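Glycosyltransferase Gtf1 (Streptococcus pneumoniae, PDB 4PQG) is a GT-B-type glycosyltransferase of Streptococcus pneumoniae that also carries an extended beta-sheet domain of the GtfA kind and binds uridine-5'-diphosphate. Local coordinates at residues A[18-30]-A[51-65]. Residues are numbered along the deposited sequence; the frame is centred on the assembly and turned at random.
With UDP (uridine-5'-diphosphate), chain C; NAG (2-acetamido-2-deoxy-beta-D-glucopyranose), chain D.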
loop_
_atom_site.group_PDB
_atom_site.type_symbol
_atom_site.label_atom_id
_atom_site.label_comp_id
_atom_site.label_asym_id
_atom_site.label_seq_id
_atom_site.Cartn_x
_atom_site.Cartn_y
_atom_site.Cartn_z
ATOM N N ILE A 18 5.508 -2.881 0.993
ATOM C CA ILE A 18 4.854 -2.718 -0.303
ATOM C C ILE A 18 4.704 -4.100 -0.906
ATOM O O ILE A 18 5.561 -4.968 -0.698
ATOM C CB ILE A 18 5.654 -1.780 -1.253
ATOM C CG1 ILE A 18 4.895 -1.559 -2.584
ATOM C CG2 ILE A 18 7.054 -2.319 -1.510
ATOM C CD1 ILE A 18 5.286 -0.292 -3.311
ATOM N N GLY A 19 3.608 -4.311 -1.627
ATOM C CA GLY A 19 3.326 -5.593 -2.268
ATOM C C GLY A 19 2.728 -5.407 -3.657
ATOM O O GLY A 19 2.584 -4.267 -4.137
ATOM N N TRP A 20 2.400 -6.520 -4.313
ATOM C CA TRP A 20 1.750 -6.461 -5.612
ATOM C C TRP A 20 0.372 -5.845 -5.527
ATOM O O TRP A 20 -0.070 -5.184 -6.467
ATOM C CB TRP A 20 1.673 -7.846 -6.245
ATOM C CG TRP A 20 2.990 -8.307 -6.806
ATOM C CD1 TRP A 20 3.833 -9.291 -6.296
ATOM C CD2 TRP A 20 3.675 -7.794 -7.995
ATOM N NE1 TRP A 20 4.954 -9.420 -7.077
ATOM C CE2 TRP A 20 4.917 -8.555 -8.112
ATOM C CE3 TRP A 20 3.385 -6.818 -8.947
ATOM C CZ2 TRP A 20 5.816 -8.336 -9.144
ATOM C CZ3 TRP A 20 4.298 -6.610 -9.989
ATOM C CH2 TRP A 20 5.483 -7.349 -10.079
ATOM N N ALA A 21 -0.311 -6.049 -4.403
ATOM C CA ALA A 21 -1.664 -5.543 -4.212
ATOM C C ALA A 21 -1.716 -4.711 -2.940
ATOM O O ALA A 21 -2.247 -5.152 -1.921
ATOM C CB ALA A 21 -2.651 -6.713 -4.144
ATOM N N SER A 22 -1.163 -3.502 -2.993
ATOM C CA SER A 22 -0.939 -2.719 -1.775
ATOM C C SER A 22 -2.192 -1.932 -1.379
ATOM O O SER A 22 -3.130 -1.807 -2.169
ATOM C CB SER A 22 0.268 -1.768 -1.929
ATOM O OG SER A 22 1.418 -2.430 -2.458
ATOM N N SER A 23 -2.185 -1.432 -0.144
ATOM C CA SER A 23 -3.244 -0.596 0.393
ATOM C C SER A 23 -3.133 0.841 -0.116
ATOM O O SER A 23 -2.146 1.225 -0.756
ATOM C CB SER A 23 -3.167 -0.582 1.915
ATOM O OG SER A 23 -2.168 0.338 2.360
ATOM N N GLY A 24 -4.155 1.634 0.182
ATOM C CA GLY A 24 -4.124 3.049 -0.154
ATOM C C GLY A 24 -2.983 3.815 0.475
ATOM O O GLY A 24 -2.594 4.837 -0.056
ATOM N N VAL A 25 -2.449 3.345 1.602
ATOM C CA VAL A 25 -1.263 3.998 2.203
ATOM C C VAL A 25 -0.111 4.042 1.187
ATOM O O VAL A 25 0.508 5.097 0.974
ATOM C CB VAL A 25 -0.806 3.327 3.526
ATOM C CG1 VAL A 25 0.446 4.015 4.088
ATOM C CG2 VAL A 25 -1.928 3.349 4.566
ATOM N N GLU A 26 0.146 2.901 0.545
ATOM C CA GLU A 26 1.190 2.793 -0.462
ATOM C C GLU A 26 0.846 3.564 -1.737
ATOM O O GLU A 26 1.727 4.193 -2.356
ATOM C CB GLU A 26 1.474 1.318 -0.797
ATOM C CG GLU A 26 2.223 0.579 0.321
ATOM C CD GLU A 26 1.354 0.337 1.540
ATOM O OE1 GLU A 26 1.746 0.763 2.655
ATOM O OE2 GLU A 26 0.253 -0.245 1.376
ATOM N N TYR A 27 -0.419 3.517 -2.137
ATOM C CA TYR A 27 -0.855 4.303 -3.299
ATOM C C TYR A 27 -0.766 5.816 -3.033
ATOM O O TYR A 27 -0.378 6.587 -3.928
ATOM C CB TYR A 27 -2.244 3.864 -3.786
ATOM C CG TYR A 27 -2.143 2.587 -4.581
ATOM C CD1 TYR A 27 -1.839 2.625 -5.935
ATOM C CD2 TYR A 27 -2.287 1.337 -3.964
ATOM C CE1 TYR A 27 -1.708 1.458 -6.665
ATOM C CE2 TYR A 27 -2.159 0.159 -4.688
ATOM C CZ TYR A 27 -1.860 0.235 -6.035
ATOM O OH TYR A 27 -1.730 -0.893 -6.777
ATOM N N ALA A 28 -1.121 6.232 -1.817
ATOM C CA ALA A 28 -0.955 7.628 -1.403
ATOM C C ALA A 28 0.500 8.081 -1.539
ATOM O O ALA A 28 0.776 9.224 -1.940
ATOM C CB ALA A 28 -1.421 7.834 0.030
ATOM N N GLN A 29 1.425 7.203 -1.169
ATOM C CA GLN A 29 2.846 7.499 -1.317
ATOM C C GLN A 29 3.201 7.648 -2.792
ATOM O O GLN A 29 3.990 8.520 -3.164
ATOM C CB GLN A 29 3.706 6.396 -0.706
ATOM C CG GLN A 29 3.773 6.361 0.810
ATOM C CD GLN A 29 5.001 5.593 1.290
ATOM O OE1 GLN A 29 5.274 4.486 0.823
ATOM N NE2 GLN A 29 5.770 6.203 2.186
ATOM N N ALA A 30 2.628 6.788 -3.629
ATOM C CA ALA A 30 2.847 6.866 -5.057
ATOM C C ALA A 30 2.255 8.163 -5.618
ATOM O O ALA A 30 2.894 8.821 -6.443
ATOM C CB ALA A 30 2.282 5.651 -5.770
ATOM N N ILE A 51 11.975 -7.511 2.540
ATOM C CA ILE A 51 11.210 -7.925 1.355
ATOM C C ILE A 51 12.146 -8.752 0.478
ATOM O O ILE A 51 13.069 -8.187 -0.138
ATOM C CB ILE A 51 10.758 -6.699 0.507
ATOM C CG1 ILE A 51 10.040 -5.634 1.344
ATOM C CG2 ILE A 51 9.936 -7.137 -0.709
ATOM C CD1 ILE A 51 8.721 -6.065 1.943
ATOM N N LEU A 52 11.896 -10.058 0.397
ATOM C CA LEU A 52 12.751 -10.982 -0.334
ATOM C C LEU A 52 11.955 -11.865 -1.297
ATOM O O LEU A 52 12.507 -12.374 -2.275
ATOM C CB LEU A 52 13.555 -11.860 0.648
ATOM C CG LEU A 52 14.701 -11.127 1.384
ATOM C CD1 LEU A 52 15.383 -12.026 2.406
ATOM C CD2 LEU A 52 15.734 -10.548 0.414
ATOM N N ALA A 53 10.661 -12.021 -1.028
ATOM C CA ALA A 53 9.787 -12.853 -1.869
ATOM C C ALA A 53 9.740 -12.300 -3.291
ATOM O O ALA A 53 9.574 -13.048 -4.267
ATOM C CB ALA A 53 8.390 -12.920 -1.267
ATOM N N ASP A 54 9.879 -10.976 -3.384
ATOM C CA ASP A 54 10.001 -10.274 -4.652
ATOM C C ASP A 54 11.203 -9.360 -4.616
ATOM O O ASP A 54 11.609 -8.930 -3.540
ATOM C CB ASP A 54 8.772 -9.388 -4.859
ATOM C CG ASP A 54 7.525 -10.191 -5.134
ATOM O OD1 ASP A 54 7.431 -10.748 -6.241
ATOM O OD2 ASP A 54 6.674 -10.280 -4.234
ATOM N N ASN A 55 11.739 -9.034 -5.790
ATOM C CA ASN A 55 12.651 -7.908 -5.927
ATOM C C ASN A 55 11.858 -6.623 -5.631
ATOM O O ASN A 55 10.884 -6.338 -6.311
ATOM C CB ASN A 55 13.223 -7.870 -7.356
ATOM C CG ASN A 55 14.208 -6.729 -7.574
ATOM O OD1 ASN A 55 14.262 -5.770 -6.797
ATOM N ND2 ASN A 55 15.004 -6.836 -8.645
ATOM N N ILE A 56 12.269 -5.845 -4.624
ATOM C CA ILE A 56 11.504 -4.659 -4.247
ATOM C C ILE A 56 11.293 -3.682 -5.423
ATOM O O ILE A 56 10.265 -3.005 -5.500
ATOM C CB ILE A 56 12.074 -3.952 -2.969
ATOM C CG1 ILE A 56 11.010 -3.015 -2.357
ATOM C CG2 ILE A 56 13.400 -3.238 -3.263
ATOM C CD1 ILE A 56 11.422 -2.311 -1.073
ATOM N N GLN A 57 12.251 -3.636 -6.351
ATOM C CA GLN A 57 12.149 -2.762 -7.506
ATOM C C GLN A 57 10.929 -3.136 -8.364
ATOM O O GLN A 57 10.266 -2.270 -8.935
ATOM C CB GLN A 57 13.432 -2.819 -8.346
ATOM C CG GLN A 57 13.474 -1.775 -9.465
ATOM C CD GLN A 57 12.677 -2.190 -10.686
ATOM O OE1 GLN A 57 12.384 -3.365 -10.866
ATOM N NE2 GLN A 57 12.321 -1.222 -11.532
ATOM N N HIS A 58 10.645 -4.422 -8.472
ATOM C CA HIS A 58 9.476 -4.851 -9.247
ATOM C C HIS A 58 8.214 -4.275 -8.664
ATOM O O HIS A 58 7.316 -3.858 -9.393
ATOM C CB HIS A 58 9.394 -6.362 -9.312
ATOM C CG HIS A 58 10.582 -7.006 -9.965
ATOM N ND1 HIS A 58 10.818 -8.321 -9.882
ATOM C CD2 HIS A 58 11.627 -6.464 -10.717
ATOM C CE1 HIS A 58 11.946 -8.612 -10.567
ATOM N NE2 HIS A 58 12.437 -7.478 -11.068
ATOM N N LEU A 59 8.151 -4.228 -7.337
ATOM C CA LEU A 59 6.973 -3.731 -6.626
ATOM C C LEU A 59 6.819 -2.208 -6.735
ATOM O O LEU A 59 5.696 -1.690 -6.959
ATOM C CB LEU A 59 7.016 -4.172 -5.155
ATOM C CG LEU A 59 7.059 -5.694 -4.914
ATOM C CD1 LEU A 59 7.318 -6.062 -3.458
ATOM C CD2 LEU A 59 5.802 -6.393 -5.420
ATOM N N THR A 60 7.926 -1.492 -6.564
ATOM C CA THR A 60 7.893 -0.037 -6.596
ATOM C C THR A 60 7.613 0.466 -8.015
ATOM O O THR A 60 6.829 1.407 -8.194
ATOM C CB THR A 60 9.203 0.577 -6.035
ATOM O OG1 THR A 60 10.331 0.075 -6.763
ATOM C CG2 THR A 60 9.358 0.223 -4.570
ATOM N N ALA A 61 8.220 -0.170 -9.022
ATOM C CA ALA A 61 7.996 0.226 -10.418
ATOM C C ALA A 61 6.523 -0.002 -10.765
ATOM O O ALA A 61 5.891 0.833 -11.418
ATOM C CB ALA A 61 8.889 -0.559 -11.372
ATOM N N ASN A 62 5.984 -1.122 -10.284
ATOM C CA ASN A 62 4.585 -1.475 -10.499
ATOM C C ASN A 62 3.610 -0.367 -10.084
ATOM O O ASN A 62 2.633 -0.106 -10.778
ATOM C CB ASN A 62 4.238 -2.784 -9.771
ATOM C CG ASN A 62 2.805 -3.236 -10.027
ATOM O OD1 ASN A 62 2.405 -3.467 -11.178
ATOM N ND2 ASN A 62 2.035 -3.396 -8.959
ATOM N N ILE A 63 3.894 0.279 -8.961
ATOM C CA ILE A 63 3.017 1.279 -8.375
ATOM C C ILE A 63 3.382 2.673 -8.909
ATOM O O ILE A 63 2.680 3.658 -8.673
ATOM C CB ILE A 63 3.086 1.184 -6.823
ATOM C CG1 ILE A 63 1.801 1.647 -6.161
ATOM C CG2 ILE A 63 4.276 1.928 -6.253
ATOM C CD1 ILE A 63 1.852 1.439 -4.659
ATOM N N GLY A 64 4.490 2.737 -9.643
ATOM C CA GLY A 64 4.860 3.934 -10.347
ATOM C C GLY A 64 5.962 4.793 -9.757
ATOM O O GLY A 64 6.195 5.885 -10.270
ATOM N N PHE A 65 6.652 4.339 -8.705
ATOM C CA PHE A 65 7.837 5.081 -8.223
ATOM C C PHE A 65 8.959 4.969 -9.275
ATOM O O PHE A 65 9.095 3.933 -9.926
ATOM C CB PHE A 65 8.375 4.506 -6.904
ATOM C CG PHE A 65 7.491 4.720 -5.717
ATOM C CD1 PHE A 65 7.312 5.993 -5.160
ATOM C CD2 PHE A 65 6.874 3.642 -5.112
ATOM C CE1 PHE A 65 6.506 6.172 -4.044
ATOM C CE2 PHE A 65 6.061 3.815 -3.996
ATOM C CZ PHE A 65 5.881 5.076 -3.457
HETATM N N1 UDP C . -6.284 -0.378 -6.148
HETATM C C2 UDP C . -5.733 -0.864 -7.353
HETATM N N3 UDP C . -6.266 -1.937 -7.920
HETATM C C4 UDP C . -7.310 -2.591 -7.392
HETATM C C5 UDP C . -7.881 -2.147 -6.195
HETATM C C6 UDP C . -7.337 -1.010 -5.587
HETATM O O2 UDP C . -4.758 -0.292 -7.902
HETATM O O4 UDP C . -7.754 -3.594 -7.994
HETATM C "C1'" UDP C . -5.697 0.838 -5.565
HETATM C "C2'" UDP C . -6.650 2.006 -5.807
HETATM O "O2'" UDP C . -6.478 2.645 -7.088
HETATM C "C3'" UDP C . -6.375 2.966 -4.663
HETATM C "C4'" UDP C . -5.820 2.069 -3.559
HETATM O "O4'" UDP C . -5.588 0.777 -4.142
HETATM O "O3'" UDP C . -5.380 3.927 -5.036
HETATM C "C5'" UDP C . -6.793 1.893 -2.395
HETATM O "O5'" UDP C . -6.846 3.108 -1.667
HETATM P PA UDP C . -8.121 3.495 -0.773
HETATM O O1A UDP C . -7.861 4.824 -0.115
HETATM O O2A UDP C . -9.332 3.354 -1.664
HETATM O O3A UDP C . -8.357 2.284 0.266
HETATM P PB UDP C . -7.429 1.703 1.446
HETATM O O1B UDP C . -8.400 1.453 2.577
HETATM O O2B UDP C . -6.798 0.449 0.861
HETATM O O3B UDP C . -6.448 2.805 1.798
HETATM C C1 NAG D . -6.143 4.373 4.002
HETATM C C2 NAG D . -7.550 4.756 4.442
HETATM C C3 NAG D . -8.011 5.424 3.140
HETATM C C4 NAG D . -7.008 6.477 2.640
HETATM C C5 NAG D . -5.562 5.909 2.631
HETATM C C6 NAG D . -4.501 6.853 2.075
HETATM C C7 NAG D . -9.340 3.583 5.607
HETATM C C8 NAG D . -10.099 2.289 5.698
HETATM N N2 NAG D . -8.383 3.604 4.694
HETATM O O1 NAG D . -5.577 3.142 4.348
HETATM O O3 NAG D . -9.320 5.956 3.246
HETATM O O4 NAG D . -7.377 6.848 1.334
HETATM O O5 NAG D . -5.293 5.500 3.974
HETATM O O6 NAG D . -4.386 7.919 2.991
HETATM O O7 NAG D . -9.608 4.534 6.359
HETATM O O HOH W 1 3.341 -2.956 -6.498
HETATM O O HOH W 2 -0.754 -4.033 -9.442
HETATM O O HOH W 3 4.536 7.983 -8.766
#
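Asn62 ND2, beside the ring of Trp20, donates to two waters. One, 2.8 Å from Asn62 ND2, lies within bonding distance of Gly19 O and Leu59 O; the other gives a long bond to Trp20 O. The amide thus ties the 18-30 loop to helix 56-63 through solvent. One direct hydrogen bond joins the segments: Trp20 NE1 to Asp54 OD1, 2.9 Å, with an N-H...O angle of 159°. Asp54 OD1 lies near the indole plane, while the carboxylate stands almost perpendicular to it, so that the N-H meets OD1 from 60° above the carboxylate plane. Leu59 CD2 sits 3.4 Å from the centroid of the five-membered ring of Trp20, almost on the ring normal, a CH-pi contact that covers one face. Deeper in, Ile18 has CG1 anti to its backbone N (chi1 -177°) and an extended chi2, and together these bring CD1 tip to tip with Ile63 CG2 at 3.8 Å and to the edge of the Phe65 ring; Phe47 of strand 42-47 adjoins Ile18.

Ile63 also reaches the other way. Its CG1 lies over one face of Tyr27, 3.6 Å from Tyr27 CE1, while UDP C1' covers the opposite face, and Tyr27 OH bonds His392. Helix 24-38 starts at a capping box of Ser23 and Glu26, whose OE1 is salt-bridged to Arg228; Gly24 N donates to UDP O2B at 3.0 Å, so the helix dipole would favour the phosphate. Beyond Ile63, Gly64 ends helix 56-63 in a Schellman motif, and Phe65 packs on Gln29 and Ala30. Within helix 56-63, Ile63 alone backs Tyr27, a second-shell role behind the ribose; apolar packing, one direct bond and waters hold the 18-23 loop on the helix.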